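Plu4264 (PDB 4MV2) is a cupin of unknown function that binds a nickel ion and may be a metal-dependent enzyme. Local coordinates at residues 18-23 and 40-45; 29-34 and 113-118; 50-55 and 88-93; 56-61 and 102-107. One frame throughout, in Å; residues are numbered along the deposited sequence. Where two conformers were deposited one is given.

Contact 1 of 4, residues 18-23 and 40-45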
# COMPACT_ATOMS: atom_id res chain seq x y z
N ASP A 18 8.12 -14.20 11.45
CA ASP A 18 7.84 -15.50 10.87
C ASP A 18 7.26 -15.39 9.45
O ASP A 18 6.57 -16.30 8.96
CB ASP A 18 6.93 -16.32 11.78
CG ASP A 18 7.58 -16.62 13.12
OD1 ASP A 18 8.82 -16.62 13.23
OD2 ASP A 18 6.83 -16.85 14.06
N LEU A 19 7.55 -14.28 8.78
CA LEU A 19 7.22 -14.12 7.37
C LEU A 19 8.39 -13.46 6.66
O LEU A 19 9.37 -13.13 7.29
CB LEU A 19 5.89 -13.36 7.24
CG LEU A 19 5.79 -11.95 7.83
CD1 LEU A 19 6.70 -10.90 7.18
CD2 LEU A 19 4.33 -11.51 7.75
N ASP A 20 8.29 -13.34 5.34
CA ASP A 20 9.33 -12.73 4.55
C ASP A 20 8.89 -11.34 4.15
O ASP A 20 7.79 -11.16 3.58
CB ASP A 20 9.62 -13.58 3.31
CG ASP A 20 10.35 -14.84 3.65
OD1 ASP A 20 11.09 -14.83 4.67
OD2 ASP A 20 10.14 -15.87 2.98
N GLY A 21 9.69 -10.34 4.48
CA GLY A 21 9.31 -8.96 4.25
C GLY A 21 10.33 -8.17 3.45
O GLY A 21 11.53 -8.41 3.48
N SER A 22 9.81 -7.14 2.80
CA SER A 22 10.62 -6.11 2.15
C SER A 22 10.10 -4.78 2.65
O SER A 22 9.07 -4.29 2.21
CB SER A 22 10.50 -6.20 0.62
OG SER A 22 11.27 -5.20 -0.02
N ARG A 23 10.86 -4.20 3.58
CA ARG A 23 10.45 -2.93 4.20
C ARG A 23 10.61 -1.78 3.23
O ARG A 23 11.61 -1.70 2.52
CB ARG A 23 11.24 -2.64 5.47
CG ARG A 23 10.74 -3.49 6.64
CD ARG A 23 11.50 -3.22 7.90
NE ARG A 23 11.02 -4.03 9.01
CZ ARG A 23 10.44 -3.55 10.10
NH1 ARG A 23 10.23 -2.25 10.24
NH2 ARG A 23 10.08 -4.40 11.06
N ILE A 40 5.18 -11.69 2.71
CA ILE A 40 4.77 -12.98 2.19
C ILE A 40 4.74 -13.98 3.30
O ILE A 40 5.74 -14.21 4.01
CB ILE A 40 5.68 -13.53 1.06
CG1 ILE A 40 5.83 -12.54 -0.08
CG2 ILE A 40 5.09 -14.85 0.56
CD1 ILE A 40 6.87 -12.97 -1.11
N VAL A 41 3.56 -14.57 3.49
CA VAL A 41 3.40 -15.72 4.39
C VAL A 41 3.46 -16.95 3.51
O VAL A 41 2.62 -17.15 2.64
CB VAL A 41 2.13 -15.64 5.25
CG1 VAL A 41 2.07 -16.86 6.20
CG2 VAL A 41 2.07 -14.35 6.05
N ARG A 42 4.48 -17.77 3.72
CA ARG A 42 4.78 -18.89 2.84
C ARG A 42 3.71 -19.97 2.99
O ARG A 42 2.98 -20.01 3.98
CB ARG A 42 6.17 -19.40 3.15
CG ARG A 42 7.26 -18.37 2.88
CD ARG A 42 7.30 -17.96 1.43
NE ARG A 42 8.36 -16.99 1.16
CZ ARG A 42 8.59 -16.47 -0.02
NH1 ARG A 42 7.83 -16.78 -1.06
NH2 ARG A 42 9.59 -15.59 -0.18
N PRO A 43 3.60 -20.85 1.99
CA PRO A 43 2.56 -21.89 2.04
C PRO A 43 2.61 -22.71 3.33
O PRO A 43 3.69 -23.09 3.77
CB PRO A 43 2.90 -22.76 0.83
CG PRO A 43 3.49 -21.78 -0.14
CD PRO A 43 4.35 -20.92 0.72
N GLU A 44 1.45 -22.96 3.92
CA GLU A 44 1.33 -23.79 5.12
C GLU A 44 2.16 -23.27 6.27
O GLU A 44 2.75 -24.04 7.02
CB GLU A 44 1.63 -25.26 4.80
CG GLU A 44 0.67 -25.80 3.73
CD GLU A 44 0.75 -27.28 3.49
OE1 GLU A 44 1.86 -27.81 3.38
OE2 GLU A 44 -0.32 -27.91 3.45
N THR A 45 2.16 -21.94 6.42
CA THR A 45 2.83 -21.31 7.57
C THR A 45 1.92 -20.24 8.16
O THR A 45 0.92 -19.85 7.53
CB THR A 45 4.20 -20.68 7.23
OG1 THR A 45 4.03 -19.51 6.43
CG2 THR A 45 5.12 -21.64 6.48
O HOH W 1 5.99 -17.56 6.34
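Strands 19-23 and 35-41 form a beta hairpin in the six-stranded sheet of the cupin fold, and segments 18-23 and 40-45 meet at its open end, where 35-41 runs into the turn R42-T45. Its tight part is the antiparallel hydrogen-bonded pair D20 and I40. D20 N donates to I40 O in a nearly straight bond (175°), and I40 N returns one to D20 O at 2.8 Å. Beneath this pair, L19 and V41 cross obliquely, L19 CD2 lying 4.0 Å from V41 CG2. Both residues also pack on F102 of strand 100-107, so this face belongs to the buried interior.

The face of D20 and I40 is more open. R42 bends at chi2 (-61°), crosses D20 at about a right angle and forms a salt bridge with D20 OD2, I40 CG2 lying over one guanidinium face. D20 OD1 is hydrogen-bonded to H15, and R42 NH1 pairs with D99. One water links D18 O, R42 N and T45 OG1; the type II turn R42-T45 has a weak T45 N to R42 O bond, backed by T45 OG1 donating to R42 O. In the salt bridge, R42 NE meets the anti lone pair of D20 OD2 at 2.8 Å, within 3° of the guanidinium plane.

Contact 2 of 4, residues 29-34 and 113-118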
# COMPACT_ATOMS: atom_id res chain seq x y z
N GLY A 29 15.89 9.95 0.62
CA GLY A 29 15.14 11.01 -0.03
C GLY A 29 13.64 10.85 0.07
O GLY A 29 12.89 11.75 -0.34
N LEU A 30 13.16 9.73 0.61
CA LEU A 30 11.73 9.53 0.75
C LEU A 30 11.27 9.94 2.13
O LEU A 30 11.78 9.43 3.12
CB LEU A 30 11.39 8.05 0.53
CG LEU A 30 9.92 7.69 0.71
CD1 LEU A 30 9.01 8.45 -0.24
CD2 LEU A 30 9.70 6.19 0.55
N ASN A 31 10.33 10.86 2.20
CA ASN A 31 9.79 11.33 3.46
C ASN A 31 8.31 10.99 3.54
O ASN A 31 7.51 11.51 2.79
CB ASN A 31 10.01 12.82 3.63
CG ASN A 31 9.61 13.31 5.01
OD1 ASN A 31 9.48 12.55 5.96
ND2 ASN A 31 9.41 14.61 5.12
N THR A 32 8.00 10.10 4.45
CA THR A 32 6.63 9.54 4.58
C THR A 32 6.21 9.68 6.04
O THR A 32 7.04 9.61 6.94
CB THR A 32 6.53 8.02 4.23
OG1 THR A 32 7.43 7.30 5.07
CG2 THR A 32 6.89 7.73 2.77
N PRO A 33 4.91 9.81 6.28
CA PRO A 33 4.39 9.79 7.65
C PRO A 33 4.01 8.39 8.13
O PRO A 33 3.37 8.24 9.17
CB PRO A 33 3.13 10.64 7.55
CG PRO A 33 2.63 10.36 6.14
CD PRO A 33 3.88 10.22 5.32
N PHE A 34 4.38 7.36 7.35
CA PHE A 34 4.05 5.97 7.63
C PHE A 34 5.26 5.12 7.31
O PHE A 34 6.18 5.52 6.62
CB PHE A 34 2.82 5.52 6.79
CG PHE A 34 2.99 5.74 5.31
CD1 PHE A 34 3.68 4.81 4.54
CD2 PHE A 34 2.51 6.85 4.68
CE1 PHE A 34 3.85 5.00 3.18
CE2 PHE A 34 2.67 7.05 3.32
CZ PHE A 34 3.35 6.16 2.58
N LEU A 113 4.38 13.23 12.97
CA LEU A 113 5.10 14.43 13.41
C LEU A 113 6.50 14.41 12.84
O LEU A 113 7.00 15.44 12.44
CB LEU A 113 5.14 14.49 14.93
CG LEU A 113 3.83 14.92 15.57
CD1 LEU A 113 3.89 14.69 17.07
CD2 LEU A 113 3.54 16.39 15.25
N ASN A 114 7.11 13.24 12.73
CA ASN A 114 8.48 13.21 12.22
C ASN A 114 8.50 13.59 10.75
O ASN A 114 9.43 14.27 10.30
CB ASN A 114 9.10 11.83 12.45
CG ASN A 114 9.43 11.57 13.94
OD1 ASN A 114 9.41 12.48 14.80
ND2 ASN A 114 9.74 10.31 14.23
N PHE A 115 7.50 13.15 9.99
CA PHE A 115 7.35 13.59 8.60
C PHE A 115 7.30 15.13 8.50
O PHE A 115 8.00 15.74 7.71
CB PHE A 115 6.10 12.95 7.95
CG PHE A 115 5.67 13.61 6.68
CD1 PHE A 115 6.35 13.37 5.49
CD2 PHE A 115 4.61 14.50 6.65
CE1 PHE A 115 5.97 14.00 4.34
CE2 PHE A 115 4.24 15.15 5.51
CZ PHE A 115 4.91 14.89 4.35
N LEU A 116 6.47 15.74 9.33
CA LEU A 116 6.33 17.21 9.33
C LEU A 116 7.62 17.89 9.76
O LEU A 116 8.02 18.88 9.16
CB LEU A 116 5.18 17.60 10.23
CG LEU A 116 3.79 17.14 9.75
CD1 LEU A 116 2.71 17.33 10.81
CD2 LEU A 116 3.37 17.84 8.47
N THR A 117 8.31 17.32 10.72
CA THR A 117 9.56 17.90 11.21
C THR A 117 10.63 17.85 10.13
O THR A 117 11.35 18.82 9.90
CB THR A 117 9.98 17.19 12.50
OG1 THR A 117 8.97 17.45 13.49
CG2 THR A 117 11.33 17.67 12.99
N ARG A 118 10.75 16.71 9.45
CA ARG A 118 11.75 16.56 8.41
C ARG A 118 11.49 17.48 7.25
O ARG A 118 12.41 18.05 6.69
CB ARG A 118 11.80 15.11 7.95
CG ARG A 118 12.40 14.21 8.98
CD ARG A 118 12.70 12.85 8.43
NE ARG A 118 11.50 12.17 7.91
CZ ARG A 118 10.73 11.35 8.62
NH1 ARG A 118 10.99 11.12 9.91
NH2 ARG A 118 9.68 10.76 8.05
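N31 is the polar hub between loop segment 29-34 and helical segment 113-118, its CG anti to the backbone N (chi1 -173°) so that the amide reaches the helix. R118 grips N31 OD1 side-on with two nitrogens: NE and NH2 each donate to this one atom at 2.8 Å, both with bent N-H...O angles of 134°. NH2 approaches N31 OD1 nearly along the C=O axis, whereas NE comes from above the carbonyl plane. The other end of the amide is better aligned, N31 ND2 donating to F115 O at 3.2 Å, on a lone pair in the carbonyl plane. Beside these bonds sits the apolar part. P33 and F115 lie side by side and point the same way, with P33 CB 3.8 Å from F115 CB, and P33 CD makes a CH-pi contact over one face of the F115 ring, 4.3 Å from its centroid.

The arrangement ties the C-terminal helix 109-121 of this cupin chain to the loop that leads into strand 35-41. A bend at chi3 (-59°) folds R118 back over its own helix, where N114 O lies above one guanidinium face. On the loop, T32 OG1 donates to F34 O at 2.7 Å, and P33 O accepts from S111 OG. W107 of the second subunit closes over the contact, donating through NE1 to N31 O and meeting the F115 and F34 rings edge-to-face.

Contact 3 of 4, residues 50-55 and 88-93; sequences HSHNEY and SEHHVI. With NI (nickel (II) ion), chain C.
Three imidazoles crowd together tip to tip, H50 NE2 and H90 NE2 only 2.9 Å apart, because all three NE2 atoms bind one nickel ion. H50 NE2 and H52 NE2 each lie 2.1 Å from NI, and H90 NE2 lies at 2.2 Å. Each ring reaches the metal with CG in the crowded position between backbone N and carbonyl carbon. The H50 edge is turned toward the face of H90 in an offset edge-to-face pair, planes at 65°; H52 crosses H90 at about a right angle.

A single antiparallel bridge sets the two backbones: H90 N donates to H50 O at 2.9 Å, and H50 N donates to H90 O. Second-shell carbonyls fix two of the rings. H90 ND1 donates to S88 O at 2.9 Å, almost in the ring plane, and H52 ND1 donates to E54 O. Away from the metal, S51 OG donates a hydrogen bond to E89 OE2, from above the carboxylate plane, at 3.0 Å.

E56 completes this cupin three-histidine, one-glutamate site, and waters 3 and 4 make the nickel six-coordinate. With ND1 of H52 and H90 acting as donors, NE2 of each presents its lone pair to the metal, and the two water sites are positions that an exogenous ligand could occupy.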
# COMPACT_ATOMS: atom_id res chain seq x y z
N HIS A 50 1.40 -10.46 17.30
CA HIS A 50 1.79 -9.35 18.16
C HIS A 50 0.70 -8.33 18.25
O HIS A 50 -0.35 -8.44 17.59
CB HIS A 50 3.09 -8.70 17.64
CG HIS A 50 2.95 -7.83 16.42
ND1 HIS A 50 3.98 -7.04 15.97
CD2 HIS A 50 1.91 -7.60 15.57
CE1 HIS A 50 3.61 -6.39 14.88
NE2 HIS A 50 2.36 -6.71 14.61
N SER A 51 0.97 -7.29 19.02
CA SER A 51 0.05 -6.16 19.15
C SER A 51 0.85 -4.90 19.39
O SER A 51 2.02 -4.96 19.79
CB SER A 51 -0.93 -6.39 20.31
OG SER A 51 -0.28 -6.32 21.57
N HIS A 52 0.23 -3.75 19.13
CA HIS A 52 0.95 -2.49 19.25
C HIS A 52 0.01 -1.28 19.24
O HIS A 52 -1.11 -1.35 18.73
CB HIS A 52 1.98 -2.34 18.13
CG HIS A 52 1.50 -2.83 16.79
ND1 HIS A 52 0.54 -2.16 16.06
CD2 HIS A 52 1.85 -3.91 16.05
CE1 HIS A 52 0.31 -2.82 14.93
NE2 HIS A 52 1.10 -3.88 14.90
N ASN A 53 0.51 -0.18 19.80
CA ASN A 53 -0.15 1.13 19.78
C ASN A 53 -0.30 1.69 18.37
O ASN A 53 -1.22 2.46 18.11
CB ASN A 53 0.64 2.18 20.60
CG ASN A 53 0.73 1.87 22.08
OD1 ASN A 53 1.61 2.42 22.77
ND2 ASN A 53 -0.17 1.04 22.61
N GLU A 54 0.61 1.35 17.46
CA GLU A 54 0.61 1.96 16.14
C GLU A 54 -0.62 1.50 15.34
O GLU A 54 -1.06 0.33 15.50
CB GLU A 54 1.86 1.53 15.34
CG GLU A 54 3.17 2.20 15.71
CD GLU A 54 3.91 1.50 16.81
OE1 GLU A 54 3.39 0.50 17.34
OE2 GLU A 54 5.02 1.97 17.16
N TYR A 55 -1.18 2.40 14.53
CA TYR A 55 -2.20 2.08 13.53
C TYR A 55 -1.58 1.25 12.43
O TYR A 55 -0.41 1.39 12.13
CB TYR A 55 -2.74 3.36 12.88
CG TYR A 55 -3.48 4.26 13.86
CD1 TYR A 55 -2.82 5.21 14.62
CD2 TYR A 55 -4.84 4.13 14.02
CE1 TYR A 55 -3.52 5.99 15.54
CE2 TYR A 55 -5.55 4.89 14.90
CZ TYR A 55 -4.89 5.84 15.66
OH TYR A 55 -5.59 6.61 16.57
N SER A 88 -4.70 -4.62 19.23
CA SER A 88 -5.25 -5.96 19.03
C SER A 88 -4.11 -6.92 18.71
O SER A 88 -3.15 -6.53 18.04
CB SER A 88 -6.23 -5.96 17.87
OG SER A 88 -5.59 -5.70 16.62
N GLU A 89 -4.23 -8.16 19.16
CA GLU A 89 -3.33 -9.23 18.77
C GLU A 89 -3.70 -9.72 17.39
O GLU A 89 -4.86 -10.00 17.11
CB GLU A 89 -3.40 -10.39 19.76
CG GLU A 89 -3.03 -10.02 21.19
CD GLU A 89 -1.52 -9.78 21.42
OE1 GLU A 89 -0.69 -10.34 20.67
OE2 GLU A 89 -1.18 -9.04 22.40
N HIS A 90 -2.71 -9.82 16.53
CA HIS A 90 -2.97 -10.18 15.16
C HIS A 90 -1.88 -11.00 14.61
O HIS A 90 -0.71 -10.79 14.95
CB HIS A 90 -3.18 -8.95 14.24
CG HIS A 90 -2.13 -7.87 14.37
ND1 HIS A 90 -2.06 -7.01 15.45
CD2 HIS A 90 -1.16 -7.46 13.50
CE1 HIS A 90 -1.07 -6.15 15.27
NE2 HIS A 90 -0.51 -6.39 14.09
N HIS A 91 -2.28 -11.97 13.79
CA HIS A 91 -1.36 -12.69 12.90
C HIS A 91 -2.10 -13.26 11.67
O HIS A 91 -3.34 -13.16 11.54
CB HIS A 91 -0.59 -13.78 13.69
CG HIS A 91 -1.38 -15.01 14.05
ND1 HIS A 91 -2.24 -15.07 15.13
CD2 HIS A 91 -1.36 -16.26 13.52
CE1 HIS A 91 -2.71 -16.30 15.25
NE2 HIS A 91 -2.22 -17.03 14.26
N VAL A 92 -1.31 -13.82 10.76
CA VAL A 92 -1.77 -14.26 9.46
C VAL A 92 -1.54 -15.76 9.35
O VAL A 92 -0.46 -16.25 9.66
CB VAL A 92 -1.02 -13.53 8.36
CG1 VAL A 92 -1.56 -13.90 6.99
CG2 VAL A 92 -1.14 -12.00 8.56
N ILE A 93 -2.57 -16.48 8.91
CA ILE A 93 -2.53 -17.94 8.77
C ILE A 93 -2.72 -18.29 7.33
O ILE A 93 -3.75 -17.99 6.74
CB ILE A 93 -3.66 -18.61 9.62
CG1 ILE A 93 -3.49 -18.26 11.10
CG2 ILE A 93 -3.67 -20.13 9.37
CD1 ILE A 93 -4.78 -18.46 11.89
NI NI C . 1.26 -5.39 13.38
O HOH W 2 -2.03 -4.02 17.43
O HOH W 3 1.54 -6.58 11.70
O HOH W 4 3.08 -4.47 12.61

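Contact 4 of 4, residues 56-61 and 102-107; sequences ELFIVI and FYTIWW. With NI (nickel (II) ion), chain C.
Side chains alternate between two faces of this antiparallel pair, in which L57-I105 and I59-Y103 are the hydrogen-bonded pairs and the N-to-C directions of the two short segments make an angle of 163°. On the face of E56, F58, T104 and F102, the glutamate is extended, with CG anti to the backbone N (chi1 -171°), and sends OE1 to the nickel at 2.1 Å. Its other oxygen, OE2, takes a hydrogen bond from T104 OG1 at 2.6 Å on the anti lone pair and another from metal-bound water 3. T104 is thus a second-shell residue that helps, with the metal and water 3, to fix the rotation of the carboxylate.

F58 and F102 lie side by side pointing the same way, their planes inclined at 42°. F102 CE2 sits 3.6 Å above the F58 plane, over its centre, while T104 OG1 lies near the F58 edge. The other face is largely apolar, with L57 and the Y103 ring: I59 and I105 cross obliquely, CD1 to CD1 at 4.0 Å. W107 turns one ring face to E56 N.

In the cupin beta-barrel both strands are interior to their sheet. Strand 81-84 flanks 55-62 and strand 35-41 flanks 100-107, while I59, Y103, I105 and W107 also pack against the second subunit.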
# COMPACT_ATOMS: atom_id res chain seq x y z
N GLU A 56 -2.38 0.37 11.83
CA GLU A 56 -1.89 -0.51 10.78
C GLU A 56 -3.05 -0.91 9.87
O GLU A 56 -4.17 -1.09 10.33
CB GLU A 56 -1.21 -1.73 11.40
CG GLU A 56 -0.47 -2.62 10.37
CD GLU A 56 0.38 -3.68 11.01
OE1 GLU A 56 0.24 -3.93 12.23
OE2 GLU A 56 1.17 -4.30 10.28
N LEU A 57 -2.73 -0.97 8.57
CA LEU A 57 -3.60 -1.34 7.41
C LEU A 57 -2.92 -2.50 6.65
O LEU A 57 -1.74 -2.40 6.38
CB LEU A 57 -3.75 -0.15 6.41
CG LEU A 57 -4.57 -0.40 5.14
CD1 LEU A 57 -6.05 -0.56 5.62
CD2 LEU A 57 -4.39 0.75 4.21
N PHE A 58 -3.65 -3.56 6.31
CA PHE A 58 -3.15 -4.54 5.35
C PHE A 58 -3.92 -4.37 4.04
O PHE A 58 -5.16 -4.29 4.03
CB PHE A 58 -3.42 -5.99 5.80
CG PHE A 58 -2.68 -6.48 7.02
CD1 PHE A 58 -1.69 -5.75 7.65
CD2 PHE A 58 -2.99 -7.74 7.50
CE1 PHE A 58 -1.05 -6.26 8.76
CE2 PHE A 58 -2.34 -8.24 8.59
CZ PHE A 58 -1.37 -7.51 9.20
N ILE A 59 -3.19 -4.41 2.94
CA ILE A 59 -3.72 -4.42 1.59
C ILE A 59 -3.36 -5.83 1.07
O ILE A 59 -2.19 -6.16 0.90
CB ILE A 59 -3.03 -3.34 0.71
CG1 ILE A 59 -3.27 -1.95 1.28
CG2 ILE A 59 -3.48 -3.44 -0.73
CD1 ILE A 59 -2.26 -0.93 0.78
N VAL A 60 -4.39 -6.63 0.82
CA VAL A 60 -4.14 -8.02 0.45
C VAL A 60 -3.87 -8.09 -1.05
O VAL A 60 -4.69 -7.60 -1.85
CB VAL A 60 -5.29 -8.93 0.88
CG1 VAL A 60 -4.99 -10.36 0.46
CG2 VAL A 60 -5.50 -8.84 2.38
N ILE A 61 -2.75 -8.68 -1.41
CA ILE A 61 -2.25 -8.64 -2.78
C ILE A 61 -2.51 -9.91 -3.56
O ILE A 61 -2.91 -9.82 -4.72
CB ILE A 61 -0.74 -8.25 -2.75
CG1 ILE A 61 -0.61 -6.77 -2.36
CG2 ILE A 61 -0.01 -8.61 -4.04
CD1 ILE A 61 0.78 -6.31 -2.16
N PHE A 102 0.76 -9.63 1.07
CA PHE A 102 0.02 -8.43 1.48
C PHE A 102 1.01 -7.32 1.72
O PHE A 102 2.18 -7.58 1.99
CB PHE A 102 -0.86 -8.71 2.73
CG PHE A 102 -0.10 -9.00 3.99
CD1 PHE A 102 0.39 -10.26 4.27
CD2 PHE A 102 0.03 -8.02 4.97
CE1 PHE A 102 1.04 -10.52 5.45
CE2 PHE A 102 0.69 -8.29 6.12
CZ PHE A 102 1.18 -9.55 6.36
N TYR A 103 0.54 -6.08 1.65
CA TYR A 103 1.32 -4.91 2.00
C TYR A 103 0.76 -4.38 3.30
O TYR A 103 -0.43 -4.25 3.45
CB TYR A 103 1.27 -3.83 0.88
CG TYR A 103 2.52 -2.98 0.89
CD1 TYR A 103 3.62 -3.34 0.16
CD2 TYR A 103 2.63 -1.85 1.69
CE1 TYR A 103 4.83 -2.63 0.22
CE2 TYR A 103 3.80 -1.13 1.77
CZ TYR A 103 4.91 -1.54 1.06
OH TYR A 103 6.06 -0.82 1.19
N THR A 104 1.64 -4.08 4.24
CA THR A 104 1.22 -3.43 5.49
C THR A 104 1.76 -2.01 5.50
O THR A 104 2.87 -1.74 5.08
CB THR A 104 1.64 -4.18 6.74
OG1 THR A 104 1.22 -3.40 7.84
CG2 THR A 104 3.12 -4.45 6.82
N ILE A 105 0.91 -1.11 5.96
CA ILE A 105 1.25 0.28 6.21
C ILE A 105 0.90 0.58 7.66
O ILE A 105 -0.19 0.30 8.09
CB ILE A 105 0.48 1.23 5.26
CG1 ILE A 105 0.85 0.93 3.80
CG2 ILE A 105 0.77 2.69 5.62
CD1 ILE A 105 0.05 1.70 2.80
N TRP A 106 1.84 1.16 8.39
CA TRP A 106 1.63 1.48 9.81
C TRP A 106 2.03 2.92 10.08
O TRP A 106 2.86 3.49 9.38
CB TRP A 106 2.40 0.49 10.70
CG TRP A 106 3.88 0.54 10.61
CD1 TRP A 106 4.71 1.30 11.36
CD2 TRP A 106 4.72 -0.24 9.76
NE1 TRP A 106 5.99 1.08 11.02
CE2 TRP A 106 6.04 0.11 10.05
CE3 TRP A 106 4.48 -1.22 8.79
CZ2 TRP A 106 7.12 -0.45 9.41
CZ3 TRP A 106 5.56 -1.77 8.15
CH2 TRP A 106 6.87 -1.38 8.46
N TRP A 107 1.42 3.51 11.10
CA TRP A 107 1.62 4.94 11.37
C TRP A 107 1.16 5.24 12.78
O TRP A 107 0.41 4.49 13.39
CB TRP A 107 0.88 5.85 10.36
CG TRP A 107 -0.61 5.75 10.42
CD1 TRP A 107 -1.46 6.61 11.07
CD2 TRP A 107 -1.46 4.74 9.81
NE1 TRP A 107 -2.75 6.22 10.92
CE2 TRP A 107 -2.79 5.08 10.15
CE3 TRP A 107 -1.22 3.59 9.05
CZ2 TRP A 107 -3.88 4.29 9.75
CZ3 TRP A 107 -2.31 2.83 8.64
CH2 TRP A 107 -3.61 3.17 9.01
NI NI C . 1.26 -5.39 13.38
O HOH W 3 1.54 -6.58 11.70
O HOH W 4 3.08 -4.47 12.61

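In the fold
Contact 4 is the core of the set, its centre about 4 Å from that of the chain, whereas the centres of contacts 1 and 3 lie about 11 Å out and that of contact 2 about 18 Å. Contacts 1 and 4 share one sheet through neighbouring strands 35-41 and 100-107, and V41 of contact 1 also packs on V92 of contact 3. Contacts 3 and 4 divide the nickel site, three imidazoles from one and a carboxylate from the other, with two waters common to both. Contact 2 differs in joining loop to helix. Chemistry follows place: salt bridge at the hairpin end, metal ligation where contacts 3 and 4 meet, amide hydrogen bonds and proline-phenylalanine packing in contact 2 beside the dimer interface, which contact 4 also reaches.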